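Local coordinates for protein probable porin (Pseudomonas aeruginosa, PDB 4FSO) that probably forms a beta-barrel channel across the outer membrane, as a porin of the OprD family, through which small solutes would pass, at residues 294-298 against 299-303; 305-309 against 310-314; 381-384 against 385-389. All coordinates share one frame; numbering follows the deposited sequence.

Contact 1 (294-298 against 299-303); sequences SNPYL and ANYLQ
Leu-298 and Tyr-301 close a type I beta turn with Ala-299 and Asn-300 at its corners, in the long loop between barrel strands 273-283 and 313-322. The loop folds inward: the contact centre lies about 7 Å from the centre of the chain. Ala-299 opens the turn with CB directed away from 294-298 and resting on Leu-265 of strand 258-270, while its N bonds to Ser-263 OG. Asn-300 likewise finds a partner beyond the turn, its backbone N bonding to Gln-280 OE1. Tyr-301 N then donates to Leu-298 O at 3.2 Å; the bond is fairly straight at the hydrogen (163°), although the donor stands above the carbonyl plane. With CG anti to the backbone N (chi1 175°), the Tyr-301 ring swings back along 294-298 as far as Asn-295. There Asn-295 CB makes a CH-pi contact over one face, 3.9 Å from the ring centroid and shifted toward the rim, where it comes within 3.6 Å of Tyr-301 CE2. The amide plane of Asn-295 is nearly parallel to the ring, 17° apart. Pro-296 crosses the tyrosine at about a right angle, its CD 4.0 Å from Tyr-301 CD1.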
loop_
_atom_site.group_PDB
_atom_site.type_symbol
_atom_site.label_atom_id
_atom_site.label_comp_id
_atom_site.label_asym_id
_atom_site.label_seq_id
_atom_site.Cartn_x
_atom_site.Cartn_y
_atom_site.Cartn_z
ATOM N N SER A 294 -6.536 -2.439 -2.283
ATOM C CA SER A 294 -5.607 -1.639 -1.503
ATOM C C SER A 294 -5.016 -2.454 -0.363
ATOM O O SER A 294 -5.401 -3.601 -0.131
ATOM C CB SER A 294 -6.288 -0.383 -0.941
ATOM O OG SER A 294 -7.117 -0.689 0.164
ATOM N N ASN A 295 -4.065 -1.849 0.338
ATOM C CA ASN A 295 -3.570 -2.414 1.580
ATOM C C ASN A 295 -3.837 -1.399 2.658
ATOM O O ASN A 295 -3.741 -0.199 2.409
ATOM C CB ASN A 295 -2.062 -2.681 1.517
ATOM C CG ASN A 295 -1.643 -3.390 0.241
ATOM O OD1 ASN A 295 -2.285 -4.362 -0.190
ATOM N ND2 ASN A 295 -0.553 -2.910 -0.369
ATOM N N PRO A 296 -4.165 -1.868 3.867
ATOM C CA PRO A 296 -4.298 -0.886 4.939
ATOM C C PRO A 296 -2.912 -0.342 5.280
ATOM O O PRO A 296 -1.933 -1.073 5.383
ATOM C CB PRO A 296 -4.882 -1.707 6.085
ATOM C CG PRO A 296 -4.369 -3.102 5.841
ATOM C CD PRO A 296 -4.286 -3.257 4.351
ATOM N N TYR A 297 -2.839 0.964 5.438
ATOM C CA TYR A 297 -1.589 1.662 5.674
ATOM C C TYR A 297 -1.189 1.575 7.147
ATOM O O TYR A 297 -1.210 2.569 7.873
ATOM C CB TYR A 297 -1.797 3.109 5.263
ATOM C CG TYR A 297 -0.570 3.950 5.132
ATOM C CD1 TYR A 297 0.560 3.482 4.480
ATOM C CD2 TYR A 297 -0.556 5.244 5.630
ATOM C CE1 TYR A 297 1.680 4.273 4.352
ATOM C CE2 TYR A 297 0.558 6.046 5.510
ATOM C CZ TYR A 297 1.674 5.563 4.866
ATOM O OH TYR A 297 2.773 6.380 4.741
ATOM N N LEU A 298 -0.841 0.377 7.594
ATOM C CA LEU A 298 -0.510 0.158 9.003
ATOM C C LEU A 298 0.889 -0.431 9.154
ATOM O O LEU A 298 1.374 -1.099 8.256
ATOM C CB LEU A 298 -1.546 -0.767 9.644
ATOM C CG LEU A 298 -2.970 -0.208 9.710
ATOM C CD1 LEU A 298 -3.975 -1.341 9.931
ATOM C CD2 LEU A 298 -3.086 0.878 10.833
ATOM N N ALA A 299 1.520 -0.184 10.297
ATOM C CA ALA A 299 2.854 -0.708 10.606
ATOM C C ALA A 299 2.969 -2.221 10.525
ATOM O O ALA A 299 4.025 -2.743 10.137
ATOM C CB ALA A 299 3.304 -0.238 11.983
ATOM N N ASN A 300 1.904 -2.919 10.919
ATOM C CA ASN A 300 1.922 -4.378 10.881
ATOM C C ASN A 300 1.214 -4.987 9.667
ATOM O O ASN A 300 0.740 -6.126 9.712
ATOM C CB ASN A 300 1.417 -4.983 12.200
ATOM C CG ASN A 300 2.269 -4.577 13.383
ATOM O OD1 ASN A 300 3.323 -3.962 13.222
ATOM N ND2 ASN A 300 1.820 -4.930 14.590
ATOM N N TYR A 301 1.135 -4.232 8.580
ATOM C CA TYR A 301 0.710 -4.851 7.328
ATOM C C TYR A 301 1.842 -5.694 6.768
ATOM O O TYR A 301 2.864 -5.172 6.347
ATOM C CB TYR A 301 0.266 -3.849 6.268
ATOM C CG TYR A 301 -0.038 -4.572 4.973
ATOM C CD1 TYR A 301 -1.046 -5.536 4.919
ATOM C CD2 TYR A 301 0.708 -4.341 3.826
ATOM C CE1 TYR A 301 -1.318 -6.223 3.748
ATOM C CE2 TYR A 301 0.436 -5.022 2.645
ATOM C CZ TYR A 301 -0.581 -5.959 2.606
ATOM O OH TYR A 301 -0.856 -6.641 1.423
ATOM N N LEU A 302 1.635 -7.000 6.762
ATOM C CA LEU A 302 2.667 -7.961 6.385
ATOM C C LEU A 302 2.305 -8.633 5.062
ATOM O O LEU A 302 1.355 -8.224 4.406
ATOM C CB LEU A 302 2.887 -8.987 7.512
ATOM C CG LEU A 302 4.158 -8.648 8.275
ATOM C CD1 LEU A 302 4.076 -7.243 8.882
ATOM C CD2 LEU A 302 4.523 -9.707 9.323
ATOM N N GLN A 303 3.057 -9.659 4.673
ATOM C CA GLN A 303 2.879 -10.273 3.353
ATOM C C GLN A 303 1.506 -10.914 3.229
ATOM O O GLN A 303 0.845 -10.797 2.189
ATOM C CB GLN A 303 3.973 -11.292 3.097
ATOM C CG GLN A 303 4.121 -11.768 1.653
ATOM C CD GLN A 303 5.138 -12.903 1.545
ATOM O OE1 GLN A 303 6.240 -12.831 2.118
ATOM N NE2 GLN A 303 4.760 -13.972 0.844
#

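Contact 2 (305-309 against 310-314); sequences NDFAN and PEERS
The Phe-307 ring meets the Glu-312 carboxylate obliquely, their planes 59° apart, with Glu-312 OE2 3.4 Å from Phe-307 CD2. Over the centre of one ring face lies Asn-305 ND2, 3.1 Å above the Phe-307 plane, and Ser-314 CB comes in at a slant. A second pair of flat groups, the Asn-309 amide and the Glu-312 carboxylate, run side by side with planes 30° apart. Glu-312 OE1 is gripped by two bonds: Asn-309 N reaches its anti lone pair at 3.1 Å, and Asn-309 ND2 approaches Glu-312 OE1 on the syn side at 3.2 Å, close to both planes. Two donors from one residue thus limit rotation of the carboxylate. The Glu-312 side chain gets there because CG stands anti to the backbone N (chi1 169°) and the chain continues extended. The backbone between them forms a type II beta turn, closed by Glu-312 N donating to Asn-309 O at 3.2 Å. Just before it, Ala-308 N bonds to Asp-306 OD1 at 3.1 Å, an Asx turn. A water 2.6 Å from Ser-314 OG can donate to Phe-307 O, though it has more acceptors in reach than protons to give; the serine hydroxyl has Asn-300 as a further partner. Glu-353 OE2 lies close to Glu-312 OE2, a pairing of like charges that could favour protonation of one carboxylate. The turn leads into strand 313-322, which is flanked by strands 273-283 and 331-344: Glu-312 pairs through its backbone with Met-282, Pro-310 with Arg-344, and the Asn-309 side chain rests on Ile-343.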
loop_
_atom_site.group_PDB
_atom_site.type_symbol
_atom_site.label_atom_id
_atom_site.label_comp_id
_atom_site.label_asym_id
_atom_site.label_seq_id
_atom_site.Cartn_x
_atom_site.Cartn_y
_atom_site.Cartn_z
ATOM N N ASN A 305 -0.989 -11.092 6.192
ATOM C CA ASN A 305 -1.965 -10.755 7.222
ATOM C C ASN A 305 -1.767 -9.317 7.647
ATOM O O ASN A 305 -0.646 -8.811 7.628
ATOM C CB ASN A 305 -1.868 -11.693 8.435
ATOM C CG ASN A 305 -2.981 -11.452 9.452
ATOM O OD1 ASN A 305 -4.130 -11.730 9.167
ATOM N ND2 ASN A 305 -2.637 -10.928 10.641
ATOM N N ASP A 306 -2.864 -8.658 8.012
ATOM C CA ASP A 306 -2.817 -7.228 8.295
ATOM C C ASP A 306 -2.866 -6.880 9.792
ATOM O O ASP A 306 -2.625 -5.734 10.166
ATOM C CB ASP A 306 -3.894 -6.455 7.497
ATOM C CG ASP A 306 -5.328 -6.802 7.908
ATOM O OD1 ASP A 306 -5.554 -7.581 8.853
ATOM O OD2 ASP A 306 -6.258 -6.272 7.272
ATOM N N PHE A 307 -3.181 -7.872 10.627
ATOM C CA PHE A 307 -3.299 -7.687 12.076
ATOM C C PHE A 307 -4.278 -6.587 12.463
ATOM O O PHE A 307 -4.071 -5.838 13.404
ATOM C CB PHE A 307 -1.917 -7.492 12.703
ATOM C CG PHE A 307 -1.051 -8.689 12.541
ATOM C CD1 PHE A 307 -0.284 -8.849 11.395
ATOM C CD2 PHE A 307 -1.054 -9.696 13.510
ATOM C CE1 PHE A 307 0.490 -9.965 11.233
ATOM C CE2 PHE A 307 -0.274 -10.826 13.366
ATOM C CZ PHE A 307 0.501 -10.962 12.220
ATOM N N ALA A 308 -5.369 -6.522 11.722
ATOM C CA ALA A 308 -6.299 -5.427 11.838
ATOM C C ALA A 308 -7.682 -5.977 12.137
ATOM O O ALA A 308 -8.673 -5.335 11.845
ATOM C CB ALA A 308 -6.293 -4.608 10.556
ATOM N N ASN A 309 -7.727 -7.185 12.697
ATOM C CA ASN A 309 -8.950 -7.813 13.200
ATOM C C ASN A 309 -9.493 -7.108 14.443
ATOM O O ASN A 309 -8.777 -6.328 15.056
ATOM C CB ASN A 309 -8.664 -9.257 13.517
ATOM C CG ASN A 309 -8.496 -10.082 12.280
ATOM O OD1 ASN A 309 -9.459 -10.309 11.545
ATOM N ND2 ASN A 309 -7.270 -10.546 12.035
ATOM N N PRO A 310 -10.757 -7.372 14.829
ATOM C CA PRO A 310 -11.305 -6.455 15.836
ATOM C C PRO A 310 -10.587 -6.525 17.182
ATOM O O PRO A 310 -10.330 -7.618 17.696
ATOM C CB PRO A 310 -12.777 -6.900 15.959
ATOM C CG PRO A 310 -13.063 -7.634 14.732
ATOM C CD PRO A 310 -11.772 -8.344 14.393
ATOM N N GLU A 311 -10.244 -5.356 17.717
ATOM C CA GLU A 311 -9.675 -5.256 19.056
ATOM C C GLU A 311 -8.315 -5.902 19.177
ATOM O O GLU A 311 -7.836 -6.177 20.282
ATOM C CB GLU A 311 -10.636 -5.813 20.116
ATOM C CG GLU A 311 -11.329 -4.720 20.905
ATOM C CD GLU A 311 -12.701 -5.134 21.368
ATOM O OE1 GLU A 311 -13.096 -6.278 21.075
ATOM O OE2 GLU A 311 -13.392 -4.322 22.015
ATOM N N GLU A 312 -7.686 -6.124 18.030
ATOM C CA GLU A 312 -6.415 -6.823 17.971
ATOM C C GLU A 312 -5.246 -5.928 18.419
ATOM O O GLU A 312 -5.205 -4.734 18.128
ATOM C CB GLU A 312 -6.215 -7.380 16.562
ATOM C CG GLU A 312 -4.820 -7.918 16.251
ATOM C CD GLU A 312 -4.812 -8.960 15.121
ATOM O OE1 GLU A 312 -5.637 -8.857 14.189
ATOM O OE2 GLU A 312 -3.980 -9.897 15.173
ATOM N N ARG A 313 -4.313 -6.507 19.162
ATOM C CA ARG A 313 -3.066 -5.823 19.468
ATOM C C ARG A 313 -1.927 -6.683 18.994
ATOM O O ARG A 313 -1.967 -7.917 19.122
ATOM C CB ARG A 313 -2.928 -5.612 20.965
ATOM C CG ARG A 313 -4.251 -5.426 21.630
ATOM C CD ARG A 313 -4.075 -5.355 23.086
ATOM N NE ARG A 313 -5.274 -4.839 23.708
ATOM C CZ ARG A 313 -5.427 -4.724 25.017
ATOM N NH1 ARG A 313 -4.433 -5.091 25.832
ATOM N NH2 ARG A 313 -6.570 -4.246 25.494
ATOM N N SER A 314 -0.904 -6.028 18.464
ATOM C CA SER A 314 0.223 -6.737 17.901
ATOM C C SER A 314 1.514 -5.945 18.056
ATOM O O SER A 314 1.501 -4.715 18.200
ATOM C CB SER A 314 -0.038 -7.082 16.420
ATOM O OG SER A 314 -0.430 -5.944 15.654
HETATM O O HOH W 1 -2.935 -5.222 15.899
#

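Contact 3 (381-384 against 385-389); sequences YRTD and FERSA
Thr-383 meets Phe-385 with every atom of its side chain, at the end of a strand where the chain turns into a short helix. Its CB lies over one face of the Phe-385 ring, 3.9 Å from the centroid and 17° off the ring normal, a CH-pi contact displaced toward the rim. From CB the methyl branch reaches the rim of the ring, CG2 coming within 3.9 Å of Phe-385 CZ. The hydroxyl branch turns to the backbone: OG1 sits between the backbone N and the carbonyl carbon (chi1 70°), and from there it donates to Phe-385 O at 2.6 Å, from above the carbonyl plane. The threonine therefore holds both the ring and the carbonyl of the residue two places on.

The same ring takes Asp-384 OD1 at its edge, in plane, 3.2 Å from Phe-385 CD2; the main partner of that oxygen is Lys-352 N. Arg-387 folds back over the turn from the other end, its chain extended from CG to NE. CG touches Thr-383 O at 3.3 Å, and the guanidinium is laid over the Asp-384 backbone, with Asp-384 CA 3.4 Å above its plane. Asp-384 O also lies over this face, 3.0 Å from Arg-387 NH1, and the angle is too poor for a hydrogen bond. The carboxylate and guanidinium do not form a salt bridge: Asp-384 OD2 and Arg-387 NH2 are 5.2 Å apart.

Glu-386 occupies the N-cap position of helix 387-390, which links antiparallel neighbours 373-383 and 392-404. Thr-383 and Phe-385 pack against Arg-390 of that helix and Glu-353 of strand 350-363, the other partner of strand 373-383.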
loop_
_atom_site.group_PDB
_atom_site.type_symbol
_atom_site.label_atom_id
_atom_site.label_comp_id
_atom_site.label_asym_id
_atom_site.label_seq_id
_atom_site.Cartn_x
_atom_site.Cartn_y
_atom_site.Cartn_z
ATOM N N TYR A 381 2.431 -18.067 8.369
ATOM C CA TYR A 381 1.348 -17.423 9.094
ATOM C C TYR A 381 0.472 -18.479 9.765
ATOM O O TYR A 381 0.008 -19.427 9.121
ATOM C CB TYR A 381 0.553 -16.530 8.143
ATOM C CG TYR A 381 -0.769 -16.040 8.674
ATOM C CD1 TYR A 381 -0.832 -15.162 9.756
ATOM C CD2 TYR A 381 -1.966 -16.427 8.075
ATOM C CE1 TYR A 381 -2.057 -14.695 10.242
ATOM C CE2 TYR A 381 -3.203 -15.976 8.556
ATOM C CZ TYR A 381 -3.239 -15.109 9.641
ATOM O OH TYR A 381 -4.447 -14.658 10.113
ATOM N N ARG A 382 0.287 -18.321 11.076
ATOM C CA ARG A 382 -0.436 -19.287 11.899
ATOM C C ARG A 382 -1.406 -18.619 12.858
ATOM O O ARG A 382 -1.136 -17.540 13.377
ATOM C CB ARG A 382 0.551 -20.117 12.705
ATOM C CG ARG A 382 1.538 -20.842 11.852
ATOM C CD ARG A 382 0.866 -21.979 11.097
ATOM N NE ARG A 382 1.872 -22.802 10.439
ATOM C CZ ARG A 382 2.368 -22.542 9.236
ATOM N NH1 ARG A 382 1.929 -21.490 8.549
ATOM N NH2 ARG A 382 3.294 -23.335 8.718
ATOM N N THR A 383 -2.528 -19.281 13.104
ATOM C CA THR A 383 -3.529 -18.782 14.030
ATOM C C THR A 383 -3.936 -19.879 15.007
ATOM O O THR A 383 -3.607 -21.054 14.826
ATOM C CB THR A 383 -4.807 -18.299 13.292
ATOM O OG1 THR A 383 -5.503 -19.431 12.759
ATOM C CG2 THR A 383 -4.466 -17.326 12.151
ATOM N N ASP A 384 -4.662 -19.503 16.048
ATOM C CA ASP A 384 -5.252 -20.520 16.893
ATOM C C ASP A 384 -6.763 -20.550 16.676
ATOM O O ASP A 384 -7.474 -21.134 17.477
ATOM C CB ASP A 384 -4.903 -20.296 18.354
ATOM C CG ASP A 384 -5.458 -18.979 18.910
ATOM O OD1 ASP A 384 -6.007 -18.156 18.147
ATOM O OD2 ASP A 384 -5.333 -18.759 20.132
ATOM N N PHE A 385 -7.231 -19.916 15.593
ATOM C CA PHE A 385 -8.657 -19.897 15.198
ATOM C C PHE A 385 -8.796 -20.173 13.695
ATOM O O PHE A 385 -8.101 -19.547 12.900
ATOM C CB PHE A 385 -9.329 -18.543 15.537
ATOM C CG PHE A 385 -8.585 -17.346 14.999
ATOM C CD1 PHE A 385 -8.969 -16.757 13.809
ATOM C CD2 PHE A 385 -7.471 -16.842 15.659
ATOM C CE1 PHE A 385 -8.264 -15.688 13.284
ATOM C CE2 PHE A 385 -6.767 -15.768 15.148
ATOM C CZ PHE A 385 -7.167 -15.192 13.953
ATOM N N GLU A 386 -9.680 -21.101 13.314
ATOM C CA GLU A 386 -9.877 -21.469 11.907
ATOM C C GLU A 386 -8.564 -21.861 11.233
ATOM O O GLU A 386 -8.234 -21.367 10.158
ATOM C CB GLU A 386 -10.489 -20.304 11.127
ATOM C CG GLU A 386 -11.951 -20.437 10.782
ATOM C CD GLU A 386 -12.790 -19.429 11.520
ATOM O OE1 GLU A 386 -13.400 -18.564 10.858
ATOM O OE2 GLU A 386 -12.831 -19.505 12.767
ATOM N N ARG A 387 -7.815 -22.738 11.882
ATOM C CA ARG A 387 -6.441 -23.028 11.478
ATOM C C ARG A 387 -6.321 -23.487 10.024
ATOM O O ARG A 387 -5.550 -22.900 9.248
ATOM C CB ARG A 387 -5.815 -24.055 12.422
ATOM C CG ARG A 387 -5.502 -23.532 13.822
ATOM C CD ARG A 387 -5.209 -24.688 14.757
ATOM N NE ARG A 387 -4.809 -24.267 16.103
ATOM C CZ ARG A 387 -5.652 -24.001 17.103
ATOM N NH1 ARG A 387 -6.970 -24.089 16.921
ATOM N NH2 ARG A 387 -5.174 -23.631 18.285
ATOM N N SER A 388 -7.090 -24.521 9.671
ATOM C CA SER A 388 -7.084 -25.092 8.320
ATOM C C SER A 388 -7.357 -24.015 7.274
ATOM O O SER A 388 -6.639 -23.893 6.272
ATOM C CB SER A 388 -8.111 -26.225 8.184
ATOM O OG SER A 388 -7.830 -27.298 9.077
ATOM N N ALA A 389 -8.381 -23.217 7.531
ATOM C CA ALA A 389 -8.784 -22.193 6.591
ATOM C C ALA A 389 -7.756 -21.060 6.404
ATOM O O ALA A 389 -7.629 -20.518 5.310
ATOM C CB ALA A 389 -10.151 -21.637 6.978
#

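How the contacts relate
The three contacts come in series along the chain, and none encloses or crosses another. Contact 1 makes a turn deep in the loop that follows strand 273-283; contact 2 makes a second turn at the end of that loop and hands the chain to strand 313-322. These two touch directly, Pro-296 CG packing 3.8 Å from Asp-306 CB and Asn-300 O lying 3.4 Å from Phe-307 CD1. After two more strands, contact 3 turns strand 373-383 toward strand 392-404. It meets contact 2 through Asn-305 OD1 and Tyr-381 OH, 3.1 Å apart and probably hydrogen-bonded, joining loop to barrel wall. Contacts 1 and 3 do not touch.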